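Local coordinates for dihydrofolate reductase (Schistosoma mansoni, PDB 3VCO), which catalyses the NADPH-dependent reduction of 7,8-dihydrofolate to tetrahydrofolate, a key step in folate metabolism needed for thymidylate, purine and glycine synthesis, at residues Asp171-Ala183 with Asn189-Pro201. Numbering follows the deposited sequence.
Sequences DKLKKVDLPDIPA and NGFTFKFCVYDVP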
ATOM      1  N   ASP A 171      -9.371 -10.673  14.438  1.00 60.87           N
ATOM      2  CA  ASP A 171     -10.628 -10.823  15.158  1.00 69.06           C
ATOM      3  C   ASP A 171     -11.157  -9.465  15.635  1.00 70.87           C
ATOM      4  O   ASP A 171     -12.369  -9.258  15.737  1.00 74.69           O
ATOM      5  CB  ASP A 171     -10.482 -11.802  16.329  1.00 79.62           C
ATOM      6  CG  ASP A 171      -9.229 -11.559  17.154  1.00 82.51           C
ATOM      7  OD1 ASP A 171      -8.156 -11.361  16.546  1.00 82.80           O
ATOM      8  OD2 ASP A 171      -9.315 -11.581  18.405  1.00 82.04           O
ATOM      9  N   LYS A 172     -10.242  -8.537  15.904  1.00 62.01           N
ATOM     10  CA  LYS A 172     -10.617  -7.215  16.389  1.00 59.48           C
ATOM     11  C   LYS A 172     -10.666  -6.148  15.289  1.00 55.11           C
ATOM     12  O   LYS A 172     -11.102  -5.026  15.534  1.00 59.67           O
ATOM     13  CB  LYS A 172      -9.685  -6.802  17.522  1.00 61.05           C
ATOM     14  CG  LYS A 172      -9.794  -7.759  18.729  1.00 71.70           C
ATOM     15  CD  LYS A 172      -8.899  -7.334  19.887  1.00 77.20           C
ATOM     16  CE  LYS A 172      -8.834  -8.404  20.962  1.00 84.75           C
ATOM     17  NZ  LYS A 172      -8.338  -9.702  20.409  1.00 87.70           N
ATOM     18  N   LEU A 173     -10.222  -6.497  14.082  1.00 48.32           N
ATOM     19  CA  LEU A 173     -10.296  -5.562  12.961  1.00 47.28           C
ATOM     20  C   LEU A 173     -11.749  -5.159  12.730  1.00 46.79           C
ATOM     21  O   LEU A 173     -12.669  -5.977  12.829  1.00 49.27           O
ATOM     22  CB  LEU A 173      -9.720  -6.167  11.688  1.00 46.71           C
ATOM     23  CG  LEU A 173      -8.206  -6.405  11.591  1.00 49.47           C
ATOM     24  CD1 LEU A 173      -7.870  -7.102  10.285  1.00 45.98           C
ATOM     25  CD2 LEU A 173      -7.385  -5.148  11.731  1.00 45.27           C
ATOM     26  N   LYS A 174     -11.967  -3.887  12.445  1.00 39.15           N
ATOM     27  CA  LYS A 174     -13.323  -3.392  12.229  1.00 41.09           C
ATOM     28  C   LYS A 174     -13.495  -3.283  10.723  1.00 35.47           C
ATOM     29  O   LYS A 174     -12.776  -2.549  10.053  1.00 34.58           O
ATOM     30  CB  LYS A 174     -13.527  -2.036  12.918  1.00 40.00           C
ATOM     31  CG  LYS A 174     -13.717  -2.150  14.424  1.00 56.86           C
ATOM     32  CD  LYS A 174     -13.030  -1.018  15.214  1.00 65.74           C
ATOM     33  CE  LYS A 174     -13.351   0.384  14.686  1.00 67.05           C
ATOM     34  NZ  LYS A 174     -12.307   1.397  15.089  1.00 66.21           N
ATOM     35  N   LYS A 175     -14.406  -4.076  10.192  1.00 40.95           N
ATOM     36  CA  LYS A 175     -14.625  -4.136   8.757  1.00 43.99           C
ATOM     37  C   LYS A 175     -15.325  -2.851   8.340  1.00 38.10           C
ATOM     38  O   LYS A 175     -16.298  -2.421   8.987  1.00 36.67           O
ATOM     39  CB  LYS A 175     -15.496  -5.354   8.428  1.00 50.07           C
ATOM     40  CG  LYS A 175     -15.673  -5.622   6.962  1.00 62.51           C
ATOM     41  CD  LYS A 175     -14.533  -6.448   6.408  1.00 65.64           C
ATOM     42  CE  LYS A 175     -14.899  -7.036   5.051  1.00 68.55           C
ATOM     43  NZ  LYS A 175     -14.878  -8.527   5.051  1.00 65.72           N
ATOM     44  N   VAL A 176     -14.822  -2.233   7.274  1.00 32.49           N
ATOM     45  CA  VAL A 176     -15.363  -0.967   6.801  1.00 37.72           C
ATOM     46  C   VAL A 176     -16.166  -1.211   5.535  1.00 39.59           C
ATOM     47  O   VAL A 176     -15.708  -1.925   4.643  1.00 37.32           O
ATOM     48  CB  VAL A 176     -14.213   0.020   6.482  1.00 41.92           C
ATOM     49  CG1 VAL A 176     -14.750   1.338   5.937  1.00 44.26           C
ATOM     50  CG2 VAL A 176     -13.332   0.255   7.715  1.00 44.37           C
ATOM     51  N   ASP A 177     -17.342  -0.592   5.437  1.00 42.01           N
ATOM     52  CA  ASP A 177     -18.126  -0.615   4.206  1.00 47.94           C
ATOM     53  C   ASP A 177     -17.925   0.648   3.342  1.00 53.23           C
ATOM     54  O   ASP A 177     -18.289   1.768   3.734  1.00 46.74           O
ATOM     55  CB  ASP A 177     -19.608  -0.784   4.544  1.00 55.07           C
ATOM     56  CG  ASP A 177     -20.507  -0.547   3.354  1.00 67.16           C
ATOM     57  OD1 ASP A 177     -20.268  -1.168   2.292  1.00 64.24           O
ATOM     58  OD2 ASP A 177     -21.457   0.258   3.481  1.00 76.10           O
ATOM     59  N   LEU A 178     -17.346   0.473   2.158  1.00 51.02           N
ATOM     60  CA  LEU A 178     -17.155   1.600   1.250  1.00 48.44           C
ATOM     61  C   LEU A 178     -17.839   1.304  -0.066  1.00 49.89           C
ATOM     62  O   LEU A 178     -17.692   0.209  -0.589  1.00 52.80           O
ATOM     63  CB  LEU A 178     -15.672   1.870   1.059  1.00 39.47           C
ATOM     64  CG  LEU A 178     -14.982   2.477   2.278  1.00 40.43           C
ATOM     65  CD1 LEU A 178     -13.568   1.959   2.357  1.00 39.38           C
ATOM     66  CD2 LEU A 178     -14.985   4.009   2.176  1.00 36.42           C
ATOM     67  N   PRO A 179     -18.610   2.278  -0.591  1.00 53.17           N
ATOM     68  CA  PRO A 179     -19.528   2.051  -1.715  1.00 57.86           C
ATOM     69  C   PRO A 179     -18.827   1.687  -3.026  1.00 57.44           C
ATOM     70  O   PRO A 179     -19.342   0.865  -3.774  1.00 60.16           O
ATOM     71  CB  PRO A 179     -20.249   3.406  -1.871  1.00 59.24           C
ATOM     72  CG  PRO A 179     -19.837   4.219  -0.675  1.00 61.12           C
ATOM     73  CD  PRO A 179     -18.520   3.707  -0.252  1.00 56.12           C
ATOM     74  N   ASP A 180     -17.688   2.306  -3.304  1.00 56.90           N
ATOM     75  CA  ASP A 180     -16.984   2.059  -4.551  1.00 67.54           C
ATOM     76  C   ASP A 180     -16.303   0.695  -4.534  1.00 61.50           C
ATOM     77  O   ASP A 180     -15.767   0.276  -5.556  1.00 65.54           O
ATOM     78  CB  ASP A 180     -15.912   3.126  -4.804  1.00 80.79           C
ATOM     79  CG  ASP A 180     -16.476   4.531  -4.877  1.00 95.05           C
ATOM     80  OD1 ASP A 180     -17.674   4.686  -5.207  1.00103.01           O
ATOM     81  OD2 ASP A 180     -15.707   5.485  -4.611  1.00 96.54           O
ATOM     82  N   ILE A 181     -16.300   0.017  -3.385  1.00 50.70           N
ATOM     83  CA  ILE A 181     -15.586  -1.252  -3.271  1.00 51.15           C
ATOM     84  C   ILE A 181     -16.494  -2.485  -3.386  1.00 53.97           C
ATOM     85  O   ILE A 181     -17.295  -2.768  -2.496  1.00 54.90           O
ATOM     86  CB  ILE A 181     -14.742  -1.331  -1.993  1.00 45.59           C
ATOM     87  CG1 ILE A 181     -13.814  -0.115  -1.912  1.00 54.78           C
ATOM     88  CG2 ILE A 181     -13.981  -2.683  -1.938  1.00 37.96           C
ATOM     89  CD1 ILE A 181     -13.128   0.241  -3.219  1.00 59.24           C
ATOM     90  N   PRO A 182     -16.358  -3.230  -4.494  1.00 61.36           N
ATOM     91  CA  PRO A 182     -17.273  -4.349  -4.698  1.00 67.28           C
ATOM     92  C   PRO A 182     -16.910  -5.429  -3.703  1.00 58.84           C
ATOM     93  O   PRO A 182     -15.730  -5.600  -3.374  1.00 48.06           O
ATOM     94  CB  PRO A 182     -16.966  -4.792  -6.127  1.00 69.43           C
ATOM     95  CG  PRO A 182     -15.509  -4.476  -6.293  1.00 63.65           C
ATOM     96  CD  PRO A 182     -15.278  -3.209  -5.498  1.00 61.08           C
ATOM     97  N   ALA A 183     -17.923  -6.122  -3.206  1.00 59.95           N
ATOM     98  CA  ALA A 183     -17.733  -7.042  -2.105  1.00 59.27           C
ATOM     99  C   ALA A 183     -17.699  -8.482  -2.590  1.00 55.28           C
ATOM    100  O   ALA A 183     -17.422  -9.395  -1.811  1.00 62.48           O
ATOM    101  CB  ALA A 183     -18.823  -6.848  -1.064  1.00 67.78           C
ATOM    102  N   ASN A 189      -7.001 -15.444 -13.700  1.00 78.92           N
ATOM    103  CA  ASN A 189      -5.919 -16.410 -13.812  1.00 84.04           C
ATOM    104  C   ASN A 189      -6.170 -17.580 -12.883  1.00 82.56           C
ATOM    105  O   ASN A 189      -7.250 -18.176 -12.896  1.00 80.43           O
ATOM    106  CB  ASN A 189      -4.555 -15.771 -13.527  1.00 88.68           C
ATOM    107  CG  ASN A 189      -3.706 -15.622 -14.779  1.00 98.72           C
ATOM    108  OD1 ASN A 189      -3.816 -16.412 -15.729  1.00105.61           O
ATOM    109  ND2 ASN A 189      -2.846 -14.607 -14.785  1.00 95.69           N
ATOM    110  N   GLY A 190      -5.176 -17.903 -12.067  1.00 83.82           N
ATOM    111  CA  GLY A 190      -5.331 -18.976 -11.105  1.00 85.84           C
ATOM    112  C   GLY A 190      -5.810 -18.435  -9.777  1.00 74.76           C
ATOM    113  O   GLY A 190      -5.916 -19.179  -8.804  1.00 74.97           O
ATOM    114  N   PHE A 191      -6.115 -17.139  -9.750  1.00 70.42           N
ATOM    115  CA  PHE A 191      -6.376 -16.427  -8.495  1.00 62.57           C
ATOM    116  C   PHE A 191      -7.845 -16.169  -8.224  1.00 59.52           C
ATOM    117  O   PHE A 191      -8.603 -15.731  -9.090  1.00 63.04           O
ATOM    118  CB  PHE A 191      -5.618 -15.090  -8.457  1.00 60.43           C
ATOM    119  CG  PHE A 191      -4.137 -15.254  -8.461  1.00 67.43           C
ATOM    120  CD1 PHE A 191      -3.458 -15.520  -7.284  1.00 68.84           C
ATOM    121  CD2 PHE A 191      -3.424 -15.194  -9.651  1.00 71.07           C
ATOM    122  CE1 PHE A 191      -2.091 -15.705  -7.287  1.00 73.08           C
ATOM    123  CE2 PHE A 191      -2.057 -15.370  -9.666  1.00 74.86           C
ATOM    124  CZ  PHE A 191      -1.386 -15.631  -8.482  1.00 76.99           C
ATOM    125  N   THR A 192      -8.237 -16.436  -6.994  1.00 49.25           N
ATOM    126  CA  THR A 192      -9.552 -16.067  -6.528  1.00 45.67           C
ATOM    127  C   THR A 192      -9.320 -15.099  -5.371  1.00 41.65           C
ATOM    128  O   THR A 192      -8.461 -15.344  -4.546  1.00 41.27           O
ATOM    129  CB  THR A 192     -10.344 -17.301  -6.046  1.00 51.96           C
ATOM    130  OG1 THR A 192     -10.553 -18.227  -7.122  1.00 58.71           O
ATOM    131  CG2 THR A 192     -11.670 -16.871  -5.516  1.00 54.12           C
ATOM    132  N   PHE A 193     -10.053 -13.991  -5.328  1.00 37.58           N
ATOM    133  CA  PHE A 193      -9.740 -12.935  -4.377  1.00 40.84           C
ATOM    134  C   PHE A 193     -10.955 -12.073  -4.049  1.00 40.28           C
ATOM    135  O   PHE A 193     -11.998 -12.133  -4.708  1.00 40.57           O
ATOM    136  CB  PHE A 193      -8.556 -12.054  -4.850  1.00 39.67           C
ATOM    137  CG  PHE A 193      -8.720 -11.515  -6.260  1.00 37.07           C
ATOM    138  CD1 PHE A 193      -8.327 -12.280  -7.351  1.00 40.44           C
ATOM    139  CD2 PHE A 193      -9.287 -10.267  -6.482  1.00 33.74           C
ATOM    140  CE1 PHE A 193      -8.510 -11.821  -8.642  1.00 46.47           C
ATOM    141  CE2 PHE A 193      -9.464  -9.793  -7.775  1.00 41.07           C
ATOM    142  CZ  PHE A 193      -9.065 -10.565  -8.853  1.00 47.17           C
ATOM    143  N   LYS A 194     -10.834 -11.316  -2.984  1.00 30.54           N
ATOM    144  CA  LYS A 194     -11.892 -10.394  -2.633  1.00 39.77           C
ATOM    145  C   LYS A 194     -11.232  -9.246  -1.918  1.00 35.84           C
ATOM    146  O   LYS A 194     -10.099  -9.381  -1.422  1.00 37.53           O
ATOM    147  CB  LYS A 194     -12.935 -11.066  -1.759  1.00 48.82           C
ATOM    148  CG  LYS A 194     -12.521 -11.238  -0.315  1.00 48.60           C
ATOM    149  CD  LYS A 194     -13.567 -11.990   0.491  1.00 47.96           C
ATOM    150  CE  LYS A 194     -14.776 -11.139   0.829  1.00 47.56           C
ATOM    151  NZ  LYS A 194     -15.580 -11.803   1.914  1.00 51.19           N
ATOM    152  N   PHE A 195     -11.927  -8.125  -1.882  1.00 26.67           N
ATOM    153  CA  PHE A 195     -11.369  -6.876  -1.349  1.00 24.91           C
ATOM    154  C   PHE A 195     -12.041  -6.544  -0.034  1.00 33.46           C
ATOM    155  O   PHE A 195     -13.248  -6.556   0.063  1.00 27.95           O
ATOM    156  CB  PHE A 195     -11.582  -5.721  -2.335  1.00 26.12           C
ATOM    157  CG  PHE A 195     -10.991  -5.982  -3.712  1.00 37.59           C
ATOM    158  CD1 PHE A 195      -9.616  -6.116  -3.883  1.00 36.18           C
ATOM    159  CD2 PHE A 195     -11.805  -6.101  -4.822  1.00 46.71           C
ATOM    160  CE1 PHE A 195      -9.057  -6.376  -5.147  1.00 40.63           C
ATOM    161  CE2 PHE A 195     -11.257  -6.360  -6.072  1.00 47.04           C
ATOM    162  CZ  PHE A 195      -9.881  -6.521  -6.221  1.00 38.69           C
ATOM    163  N   CYS A 196     -11.248  -6.213   0.970  1.00 30.22           N
ATOM    164  CA  CYS A 196     -11.784  -5.918   2.300  1.00 27.45           C
ATOM    165  C   CYS A 196     -10.989  -4.744   2.863  1.00 35.83           C
ATOM    166  O   CYS A 196      -9.801  -4.570   2.574  1.00 34.39           O
ATOM    167  CB  CYS A 196     -11.636  -7.127   3.223  1.00 34.14           C
ATOM    168  SG  CYS A 196     -12.763  -8.489   2.893  1.00 39.46           S
ATOM    169  N   VAL A 197     -11.670  -3.908   3.633  1.00 33.87           N
ATOM    170  CA  VAL A 197     -11.048  -2.748   4.231  1.00 25.57           C
ATOM    171  C   VAL A 197     -11.275  -2.765   5.753  1.00 25.27           C
ATOM    172  O   VAL A 197     -12.393  -2.984   6.219  1.00 29.01           O
ATOM    173  CB  VAL A 197     -11.639  -1.489   3.653  1.00 30.39           C
ATOM    174  CG1 VAL A 197     -10.957  -0.286   4.241  1.00 26.31           C
ATOM    175  CG2 VAL A 197     -11.511  -1.506   2.095  1.00 31.43           C
ATOM    176  N   TYR A 198     -10.201  -2.553   6.508  1.00 27.69           N
ATOM    177  CA  TYR A 198     -10.260  -2.723   7.944  1.00 29.22           C
ATOM    178  C   TYR A 198      -9.683  -1.529   8.660  1.00 27.94           C
ATOM    179  O   TYR A 198      -8.646  -1.012   8.257  1.00 33.88           O
ATOM    180  CB  TYR A 198      -9.434  -3.938   8.380  1.00 32.62           C
ATOM    181  CG  TYR A 198      -9.818  -5.279   7.735  1.00 32.45           C
ATOM    182  CD1 TYR A 198     -10.955  -5.974   8.132  1.00 35.26           C
ATOM    183  CD2 TYR A 198      -9.031  -5.825   6.743  1.00 29.46           C
ATOM    184  CE1 TYR A 198     -11.293  -7.192   7.538  1.00 40.18           C
ATOM    185  CE2 TYR A 198      -9.351  -7.046   6.153  1.00 32.24           C
ATOM    186  CZ  TYR A 198     -10.473  -7.709   6.537  1.00 35.31           C
ATOM    187  OH  TYR A 198     -10.756  -8.900   5.938  1.00 33.27           O
ATOM    188  N   ASP A 199     -10.343  -1.136   9.743  1.00 33.23           N
ATOM    189  CA  ASP A 199      -9.776  -0.180  10.684  1.00 34.75           C
ATOM    190  C   ASP A 199      -9.236  -0.943  11.865  1.00 31.88           C
ATOM    191  O   ASP A 199      -9.927  -1.767  12.436  1.00 33.10           O
ATOM    192  CB  ASP A 199     -10.835   0.828  11.132  1.00 32.49           C
ATOM    193  CG  ASP A 199     -11.080   1.874  10.091  1.00 34.67           C
ATOM    194  OD1 ASP A 199     -10.137   2.192   9.340  1.00 38.33           O
ATOM    195  OD2 ASP A 199     -12.208   2.367  10.004  1.00 39.17           O
ATOM    196  N   VAL A 200      -7.980  -0.679  12.206  1.00 34.09           N
ATOM    197  CA  VAL A 200      -7.368  -1.322  13.345  1.00 40.99           C
ATOM    198  C   VAL A 200      -7.766  -0.470  14.529  1.00 43.53           C
ATOM    199  O   VAL A 200      -7.507   0.730  14.525  1.00 41.19           O
ATOM    200  CB  VAL A 200      -5.819  -1.373  13.205  1.00 41.20           C
ATOM    201  CG1 VAL A 200      -5.174  -2.040  14.416  1.00 40.24           C
ATOM    202  CG2 VAL A 200      -5.416  -2.061  11.872  1.00 38.31           C
ATOM    203  N   PRO A 201      -8.443  -1.078  15.517  1.00 47.13           N
ATOM    204  CA  PRO A 201      -8.897  -0.299  16.676  1.00 57.70           C
ATOM    205  C   PRO A 201      -7.745   0.066  17.587  1.00 54.84           C
ATOM    206  O   PRO A 201      -7.706   1.266  17.846  1.00 67.56           O
ATOM    207  CB  PRO A 201      -9.858  -1.260  17.393  1.00 64.23           C
ATOM    208  CG  PRO A 201      -9.379  -2.648  17.003  1.00 53.52           C
ATOM    209  CD  PRO A 201      -8.794  -2.515  15.630  1.00 43.68           C
TER
HETATM  210  O   HOH W   1     -14.669  -3.861   3.539  1.00 39.29           O
HETATM  211  O   HOH W   2     -14.469  -7.880  -3.091  1.00 36.00           O
HETATM  212  O   HOH W   3     -15.535  -8.085  -0.113  1.00 51.55           O
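One face of the Y198 ring takes CD1 of L173 in a CH-pi contact, 3.9 Å from CD1 to the ring centroid. The two side chains cross at about a right angle. K174 O lies at the ring edge. The K175 chain passes obliquely, with CD 3.5 Å from Y198 CE1. Y198 OH is hydrogen-bonded to NE2 of H154 on strand 148-156. The F195 ring has P182 O at its edge, and I181 CG2 packs against F195 CB. F195 also stacks on F51 and touches D48, which by similarity binds substrate.

K174 and D199 form an antiparallel hydrogen-bonded pair. K174 N donates to D199 O, and D199 N returns a bond to K174 O at 2.8 Å. V176 N then binds V197 O at 2.8 Å. Beyond it the two chains draw apart, and water takes over: one molecule joins V176 O to V197 N, another P182 O to F195 N. A turn at L178-I181 carries the loop around. L178 CD1 drops onto V197 CG1 at 3.9 Å.

K175 has CG anti to its backbone N (chi1 -173°). Bends at chi2 and chi4 fold the chain along the strand, bringing NZ to 3.0 Å from C196 SG. The K174 and P201 side chains slide past each other in opposite directions. V176 CG2 lies 3.3 Å from D199 OD2, while D199 OD1 forms a salt bridge with R149.

Three direct backbone bonds thus join this segment to strand 191-200, and strand 174-175 adds to the DHFR sheet. K175 NZ and K194 NZ lie 4.6 Å apart, and this proximity may slightly favour loss of a proton from one of them.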